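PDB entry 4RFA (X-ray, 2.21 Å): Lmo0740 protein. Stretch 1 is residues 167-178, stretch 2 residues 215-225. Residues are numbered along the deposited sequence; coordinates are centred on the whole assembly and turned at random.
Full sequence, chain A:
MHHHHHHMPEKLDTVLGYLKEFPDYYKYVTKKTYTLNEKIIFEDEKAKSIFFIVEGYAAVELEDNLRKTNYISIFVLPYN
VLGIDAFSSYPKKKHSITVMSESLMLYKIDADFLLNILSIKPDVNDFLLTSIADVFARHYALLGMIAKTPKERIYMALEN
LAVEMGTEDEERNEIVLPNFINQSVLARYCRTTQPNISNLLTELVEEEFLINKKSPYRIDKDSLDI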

# COMPACT_ATOMS: atom_id res chain seq x y z
N THR A 167 15.44 -17.52 2.61
CA THR A 167 16.88 -17.59 2.74
C THR A 167 17.52 -18.68 1.88
O THR A 167 17.22 -19.85 2.01
CB THR A 167 17.29 -17.75 4.20
OG1 THR A 167 16.27 -18.43 4.92
CG2 THR A 167 17.44 -16.40 4.81
N GLU A 168 18.41 -18.25 0.99
CA GLU A 168 18.97 -19.07 -0.08
C GLU A 168 19.90 -20.21 0.41
O GLU A 168 20.66 -20.04 1.36
CB GLU A 168 19.72 -18.17 -1.06
CG GLU A 168 19.94 -18.80 -2.44
CD GLU A 168 20.75 -17.91 -3.37
OE1 GLU A 168 21.81 -17.38 -2.95
OE2 GLU A 168 20.34 -17.76 -4.54
N ASP A 169 19.79 -21.38 -0.23
CA ASP A 169 20.70 -22.51 -0.02
C ASP A 169 21.76 -22.35 -1.12
O ASP A 169 22.96 -22.31 -0.82
CB ASP A 169 19.91 -23.83 0.04
CG ASP A 169 20.70 -24.98 0.64
OD1 ASP A 169 21.89 -25.15 0.31
OD2 ASP A 169 20.11 -25.76 1.42
N GLU A 170 21.32 -22.26 -2.38
CA GLU A 170 22.22 -22.13 -3.55
C GLU A 170 23.02 -23.41 -3.81
O GLU A 170 22.95 -23.97 -4.90
CB GLU A 170 23.07 -20.87 -3.45
CG GLU A 170 23.61 -20.43 -4.80
CD GLU A 170 24.71 -19.41 -4.68
OE1 GLU A 170 24.74 -18.69 -3.67
OE2 GLU A 170 25.54 -19.34 -5.61
N GLU A 171 23.82 -23.85 -2.84
CA GLU A 171 24.48 -25.14 -2.99
C GLU A 171 23.44 -26.17 -3.43
O GLU A 171 23.67 -26.94 -4.37
CB GLU A 171 25.13 -25.59 -1.67
CG GLU A 171 26.33 -26.51 -1.85
CD GLU A 171 27.57 -25.77 -2.34
OE1 GLU A 171 27.65 -24.54 -2.14
OE2 GLU A 171 28.45 -26.42 -2.93
N ARG A 172 22.27 -26.15 -2.77
CA ARG A 172 21.15 -27.03 -3.11
C ARG A 172 20.17 -26.38 -4.11
O ARG A 172 19.21 -27.01 -4.54
CB ARG A 172 20.39 -27.47 -1.85
CG ARG A 172 21.23 -28.23 -0.84
CD ARG A 172 20.43 -28.63 0.38
N ASN A 173 20.44 -25.12 -4.46
CA ASN A 173 19.63 -24.36 -5.40
C ASN A 173 18.16 -24.29 -4.96
O ASN A 173 17.24 -24.71 -5.68
CB ASN A 173 19.76 -24.94 -6.82
CG ASN A 173 19.68 -23.87 -7.89
OD1 ASN A 173 20.03 -22.71 -7.66
ND2 ASN A 173 19.22 -24.25 -9.08
N GLU A 174 17.98 -23.77 -3.74
CA GLU A 174 16.69 -23.66 -3.08
C GLU A 174 16.61 -22.36 -2.30
O GLU A 174 17.60 -21.92 -1.71
CB GLU A 174 16.52 -24.79 -2.06
CG GLU A 174 16.30 -26.18 -2.62
CD GLU A 174 16.27 -27.24 -1.52
OE1 GLU A 174 16.09 -26.88 -0.34
OE2 GLU A 174 16.43 -28.43 -1.83
N ILE A 175 15.42 -21.77 -2.27
CA ILE A 175 15.14 -20.67 -1.36
C ILE A 175 14.19 -21.18 -0.31
O ILE A 175 13.15 -21.74 -0.64
CB ILE A 175 14.55 -19.47 -2.11
CG1 ILE A 175 15.66 -18.81 -2.93
CG2 ILE A 175 13.95 -18.46 -1.14
CD1 ILE A 175 15.16 -17.85 -3.98
N VAL A 176 14.56 -21.01 0.96
CA VAL A 176 13.86 -21.64 2.07
C VAL A 176 13.11 -20.58 2.87
O VAL A 176 13.66 -19.51 3.14
CB VAL A 176 14.82 -22.37 3.02
CG1 VAL A 176 14.04 -23.12 4.10
CG2 VAL A 176 15.70 -23.33 2.22
N LEU A 177 11.88 -20.89 3.26
CA LEU A 177 11.05 -19.92 3.96
C LEU A 177 11.11 -20.21 5.47
O LEU A 177 11.26 -21.34 5.87
CB LEU A 177 9.60 -19.98 3.48
CG LEU A 177 9.29 -19.65 2.02
CD1 LEU A 177 7.79 -19.64 1.82
CD2 LEU A 177 9.90 -18.34 1.54
N PRO A 178 10.89 -19.18 6.30
CA PRO A 178 10.82 -19.41 7.75
C PRO A 178 9.82 -20.46 8.18
O PRO A 178 8.77 -20.66 7.57
CB PRO A 178 10.35 -18.06 8.30
CG PRO A 178 10.72 -17.08 7.26
CD PRO A 178 10.53 -17.79 5.96
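Stretch 2 215-225: SPYRIDKDSLD

Stretch 2 runs along the second arm of a hairpin formed by stretch 1, where strand 167-168 turns back through residues 169-173 into strand 174-176. Its own strand, 218-220, lies antiparallel to 174-176, with an angle of 151° between their N-to-C directions and a closest approach of 4.5 Å between the axes. An extended segment leads in from Pro216, which follows a cis peptide bond, and after Asp220 the chain turns through Lys221 and Asp222.

The register centres on Ile175 and Ile219, a hydrogen-bonded antiparallel pair. Ile175 N donates to Ile219 O at 2.8 Å, and Ile219 N donates to Ile175 O, also at 2.8 Å, so both residues spend their amides and carbonyls on each other. The ladder extends past the strands at each end: Leu177 N gives its hydrogen to Tyr217 O at 2.9 Å, and Lys221 N gives its own to Asn173 O at 3.1 Å. Tyr217 N does not reach Leu177 O, 4.4 Å away, and its hydrogen goes instead to a water 2.9 Å off, which donates to Pro178 O at 2.9 Å; the water thus satisfies an amide that the ladder leaves unpaired. Between these rungs, Glu174 pairs with Asp220 and Val176 with Arg218 without hydrogen bonds to each other. On the stretch 1 side, the groups pointing away from stretch 2 serve the hairpin: Val176 N and Val176 O bond Thr167 O and Thr167 N, at 3.1 and 2.7 Å, while Glu174 O accepts from Asp169 N at 2.7 Å.

On the face bearing Glu174, Val176, Arg218 and Asp220, Arg218 meets two acids of stretch 1. Arg218 NH1 donates to Glu174 OE1 at 2.6 Å in a salt bridge, giving the buried glutamate a countercharge; Asp169 OD2 approaches NH1 of Arg218 near the guanidinium plane in a longer salt bridge of 4.0 Å. The aliphatic part of the arginine suits its neighbour, with Arg218 CG 4.1 Å from Val176 CG2.

The contacts on the face bearing Ile175 and Ile219 are largely apolar, though Lys221 NZ comes within 3.7 Å of Ile175 CD1. Ile175 CD1 reaches Leu224 CD2 at 3.7 Å, and Leu177 packs its CD2 4.1 Å from Ile219 CD1 and its CD1 4.1 Å from Tyr217 CB; branched hydrocarbon chains fill such space without leaving polar groups unsatisfied.

At the turn, polar side chains take over. The long Lys221 chain brings NZ within 3.4 Å of Glu168 OE2, a salt bridge, and Asn173 ND2 makes a weak hydrogen bond to Asp222 OD1 at 2.6 Å.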

# COMPACT_ATOMS: atom_id res chain seq x y z
N SER A 215 6.47 -28.06 5.29
CA SER A 215 7.24 -26.89 5.74
C SER A 215 8.43 -27.27 6.63
O SER A 215 8.40 -28.28 7.35
CB SER A 215 6.36 -25.87 6.44
OG SER A 215 5.53 -26.48 7.40
N PRO A 216 9.47 -26.44 6.63
CA PRO A 216 9.58 -25.16 5.91
C PRO A 216 9.66 -25.33 4.40
O PRO A 216 10.31 -26.25 3.89
CB PRO A 216 10.85 -24.51 6.46
CG PRO A 216 11.52 -25.53 7.34
CD PRO A 216 10.62 -26.72 7.51
N TYR A 217 8.98 -24.45 3.67
CA TYR A 217 8.89 -24.58 2.24
C TYR A 217 10.21 -24.23 1.58
O TYR A 217 10.86 -23.23 1.91
CB TYR A 217 7.77 -23.69 1.72
CG TYR A 217 6.45 -24.12 2.29
CD1 TYR A 217 5.99 -25.41 2.07
CD2 TYR A 217 5.72 -23.30 3.12
CE1 TYR A 217 4.81 -25.85 2.61
CE2 TYR A 217 4.51 -23.75 3.68
CZ TYR A 217 4.07 -25.02 3.41
OH TYR A 217 2.90 -25.51 3.92
N ARG A 218 10.61 -25.10 0.65
CA ARG A 218 11.83 -24.95 -0.11
C ARG A 218 11.42 -24.79 -1.56
O ARG A 218 10.75 -25.63 -2.11
CB ARG A 218 12.69 -26.20 0.05
CG ARG A 218 13.17 -26.44 1.46
CD ARG A 218 13.73 -27.85 1.66
NE ARG A 218 14.44 -27.93 2.94
CZ ARG A 218 15.75 -27.74 3.13
NH1 ARG A 218 16.58 -27.48 2.12
NH2 ARG A 218 16.24 -27.82 4.36
N ILE A 219 11.85 -23.69 -2.17
CA ILE A 219 11.37 -23.30 -3.46
C ILE A 219 12.53 -23.45 -4.40
O ILE A 219 13.63 -22.99 -4.09
CB ILE A 219 10.88 -21.85 -3.49
CG1 ILE A 219 9.64 -21.68 -2.60
CG2 ILE A 219 10.53 -21.41 -4.90
CD1 ILE A 219 9.52 -20.26 -2.07
N ASP A 220 12.28 -24.11 -5.53
CA ASP A 220 13.32 -24.35 -6.53
C ASP A 220 13.81 -23.03 -7.06
O ASP A 220 13.07 -22.33 -7.77
CB ASP A 220 12.81 -25.17 -7.69
CG ASP A 220 13.91 -25.82 -8.46
OD1 ASP A 220 14.99 -25.19 -8.64
OD2 ASP A 220 13.71 -26.99 -8.84
N LYS A 221 15.05 -22.71 -6.72
CA LYS A 221 15.69 -21.48 -7.16
C LYS A 221 15.42 -21.20 -8.65
O LYS A 221 14.98 -20.09 -8.98
CB LYS A 221 17.19 -21.54 -6.90
CG LYS A 221 17.93 -20.30 -7.36
CD LYS A 221 17.45 -19.07 -6.60
CE LYS A 221 18.29 -17.85 -6.92
NZ LYS A 221 17.69 -16.62 -6.36
N ASP A 222 15.65 -22.20 -9.51
CA ASP A 222 15.37 -22.05 -10.95
C ASP A 222 14.00 -21.41 -11.15
O ASP A 222 13.91 -20.27 -11.63
CB ASP A 222 15.35 -23.39 -11.72
CG ASP A 222 16.61 -24.18 -11.56
OD1 ASP A 222 17.61 -23.64 -11.04
OD2 ASP A 222 16.58 -25.36 -11.96
N SER A 223 12.96 -22.15 -10.75
CA SER A 223 11.56 -21.78 -11.01
C SER A 223 11.27 -20.31 -10.71
O SER A 223 10.31 -19.75 -11.23
CB SER A 223 10.60 -22.68 -10.21
OG SER A 223 10.75 -24.05 -10.56
N LEU A 224 12.11 -19.71 -9.87
CA LEU A 224 11.90 -18.35 -9.40
C LEU A 224 12.83 -17.38 -10.13
O LEU A 224 14.00 -17.70 -10.36
CB LEU A 224 12.17 -18.32 -7.89
CG LEU A 224 11.22 -17.58 -6.96
CD1 LEU A 224 9.80 -18.11 -7.02
CD2 LEU A 224 11.77 -17.72 -5.56
N ASP A 225 12.29 -16.21 -10.47
CA ASP A 225 13.03 -15.09 -11.08
C ASP A 225 14.55 -15.17 -10.96
O ASP A 225 15.20 -14.24 -10.50
CB ASP A 225 12.54 -13.76 -10.47
CG ASP A 225 11.23 -13.31 -11.05
OD1 ASP A 225 10.22 -14.04 -10.92
OD2 ASP A 225 11.22 -12.22 -11.66
O HOH W 1 7.85 -22.48 5.48